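Local coordinates for uncharacterized protein (PDB 1IHN), which is of unknown function, an archaeal member of the DUF498/DUF598 family whose crystal structure was reported as a novel tertiary fold, at residues R41-G44 with M49-E52. Residues are numbered along the deposited sequence; the frame is centred on the assembly and turned at random.
Sequences RKYG and MAEE
Lys42 and Glu52 illustrate how a long lysine can be both apolar spacer and charged tip. From CB, which points toward 49-52, the chain sets off with CG anti to the backbone N (chi1 -177°) and stays extended to its end. CG lies over the centre of one face of the Tyr43 ring, 3.9 Å above its plane. On the side facing 49-52, Lys42 CD has Ala50 CB at 4.1 Å and Glu52 OE2 at 3.4 Å as neighbours. CE runs on beside the same carboxylate, and NZ closes a salt bridge with Glu52 OE1 at 3.2 Å, meeting that oxygen on its syn side but 30° out of the carboxylate plane. The bridge ties the last turn of helix 36-43 to the place where the loop after strand 48-49 runs into helix 52-58; Ser39 OG, hydrogen-bonded to Ala50 N, joins the same helix and loop. A bend at chi2 (95°) lets the Glu52 side chain cross the lysine at about a right angle. With Glu52 cut back to an alanine, the Lys42 ammonium would probably lose this partner and its tip be freer to swing. Beside the lysine, the Tyr43 ring turns its edge to the loop, with CE1 3.6 Å from Ala50 CA.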
ATOM      1  N   ARG A  41      -7.823 -15.959  -3.804  1.00 32.48           N
ATOM      2  CA  ARG A  41      -8.705 -16.670  -4.722  1.00 32.67           C
ATOM      3  C   ARG A  41      -8.047 -16.916  -6.066  1.00 32.96           C
ATOM      4  O   ARG A  41      -8.270 -17.949  -6.693  1.00 31.00           O
ATOM      5  CB  ARG A  41      -9.996 -15.880  -4.934  1.00 34.74           C
ATOM      6  CG  ARG A  41     -10.914 -15.887  -3.738  1.00 35.54           C
ATOM      7  CD  ARG A  41     -12.004 -14.843  -3.868  1.00 33.25           C
ATOM      8  NE  ARG A  41     -12.953 -14.932  -2.764  1.00 40.99           N
ATOM      9  CZ  ARG A  41     -13.803 -13.967  -2.435  1.00 38.78           C
ATOM     10  NH1 ARG A  41     -13.821 -12.838  -3.128  1.00 36.14           N
ATOM     11  NH2 ARG A  41     -14.632 -14.132  -1.415  1.00 46.09           N
ATOM     12  N   LYS A  42      -7.230 -15.967  -6.505  1.00 32.37           N
ATOM     13  CA  LYS A  42      -6.563 -16.101  -7.788  1.00 32.58           C
ATOM     14  C   LYS A  42      -5.268 -16.906  -7.770  1.00 34.70           C
ATOM     15  O   LYS A  42      -4.962 -17.609  -8.732  1.00 39.34           O
ATOM     16  CB  LYS A  42      -6.281 -14.719  -8.377  1.00 32.65           C
ATOM     17  CG  LYS A  42      -5.641 -14.779  -9.758  1.00 36.50           C
ATOM     18  CD  LYS A  42      -5.601 -13.407 -10.410  1.00 42.70           C
ATOM     19  CE  LYS A  42      -5.204 -13.505 -11.871  1.00 45.44           C
ATOM     20  NZ  LYS A  42      -5.204 -12.167 -12.519  1.00 53.59           N
ATOM     21  N   TYR A  43      -4.509 -16.813  -6.684  1.00 29.09           N
ATOM     22  CA  TYR A  43      -3.233 -17.517  -6.604  1.00 30.77           C
ATOM     23  C   TYR A  43      -3.123 -18.593  -5.531  1.00 30.87           C
ATOM     24  O   TYR A  43      -2.172 -19.376  -5.536  1.00 36.30           O
ATOM     25  CB  TYR A  43      -2.098 -16.506  -6.406  1.00 29.40           C
ATOM     26  CG  TYR A  43      -2.039 -15.437  -7.474  1.00 36.67           C
ATOM     27  CD1 TYR A  43      -2.237 -14.091  -7.154  1.00 36.09           C
ATOM     28  CD2 TYR A  43      -1.776 -15.768  -8.800  1.00 30.95           C
ATOM     29  CE1 TYR A  43      -2.169 -13.105  -8.128  1.00 37.69           C
ATOM     30  CE2 TYR A  43      -1.707 -14.792  -9.784  1.00 38.84           C
ATOM     31  CZ  TYR A  43      -1.902 -13.462  -9.446  1.00 44.22           C
ATOM     32  OH  TYR A  43      -1.819 -12.493 -10.424  1.00 42.26           O
ATOM     33  N   GLY A  44      -4.082 -18.633  -4.611  1.00 29.10           N
ATOM     34  CA  GLY A  44      -4.029 -19.620  -3.547  1.00 23.23           C
ATOM     35  C   GLY A  44      -3.204 -19.085  -2.394  1.00 28.44           C
ATOM     36  O   GLY A  44      -2.941 -19.792  -1.424  1.00 33.61           O
HETATM   37  N   MSE A  49       0.363 -10.519  -5.147  1.00 34.09           N
HETATM   38  CA  MSE A  49      -0.723  -9.564  -5.295  1.00 34.16           C
HETATM   39  C   MSE A  49      -1.331  -9.591  -6.680  1.00 33.92           C
HETATM   40  O   MSE A  49      -0.621  -9.517  -7.682  1.00 32.24           O
HETATM   41  CB  MSE A  49      -0.231  -8.150  -4.990  1.00 38.71           C
HETATM   42  CG  MSE A  49      -1.346  -7.121  -4.917  1.00 42.25           C
HETATM   43 SE   MSE A  49      -0.689  -5.336  -4.555  1.00 50.17          SE
HETATM   44  CE  MSE A  49      -0.102  -5.604  -2.746  1.00 35.10           C
ATOM     45  N   ALA A  50      -2.652  -9.702  -6.732  1.00 33.09           N
ATOM     46  CA  ALA A  50      -3.356  -9.711  -8.003  1.00 33.06           C
ATOM     47  C   ALA A  50      -3.505  -8.253  -8.423  1.00 39.34           C
ATOM     48  O   ALA A  50      -3.576  -7.363  -7.565  1.00 40.25           O
ATOM     49  CB  ALA A  50      -4.723 -10.353  -7.837  1.00 30.88           C
ATOM     50  N   GLU A  51      -3.543  -7.999  -9.727  1.00 40.80           N
ATOM     51  CA  GLU A  51      -3.691  -6.630 -10.203  1.00 41.70           C
ATOM     52  C   GLU A  51      -5.072  -6.107  -9.844  1.00 34.05           C
ATOM     53  O   GLU A  51      -5.275  -4.899  -9.727  1.00 29.89           O
ATOM     54  CB  GLU A  51      -3.487  -6.538 -11.720  1.00 48.51           C
ATOM     55  CG  GLU A  51      -3.588  -5.101 -12.230  1.00 64.19           C
ATOM     56  CD  GLU A  51      -3.433  -4.979 -13.733  1.00 71.31           C
ATOM     57  OE1 GLU A  51      -4.203  -5.636 -14.468  1.00 71.82           O
ATOM     58  OE2 GLU A  51      -2.545  -4.217 -14.175  1.00 73.59           O
ATOM     59  N   GLU A  52      -6.020  -7.021  -9.666  1.00 31.06           N
ATOM     60  CA  GLU A  52      -7.377  -6.635  -9.308  1.00 33.81           C
ATOM     61  C   GLU A  52      -7.378  -5.844  -7.997  1.00 31.58           C
ATOM     62  O   GLU A  52      -8.277  -5.042  -7.753  1.00 36.17           O
ATOM     63  CB  GLU A  52      -8.274  -7.869  -9.150  1.00 37.87           C
ATOM     64  CG  GLU A  52      -8.483  -8.689 -10.414  1.00 52.30           C
ATOM     65  CD  GLU A  52      -7.525  -9.861 -10.528  1.00 53.91           C
ATOM     66  OE1 GLU A  52      -6.331  -9.641 -10.835  1.00 47.59           O
ATOM     67  OE2 GLU A  52      -7.973 -11.010 -10.303  1.00 55.69           O
TER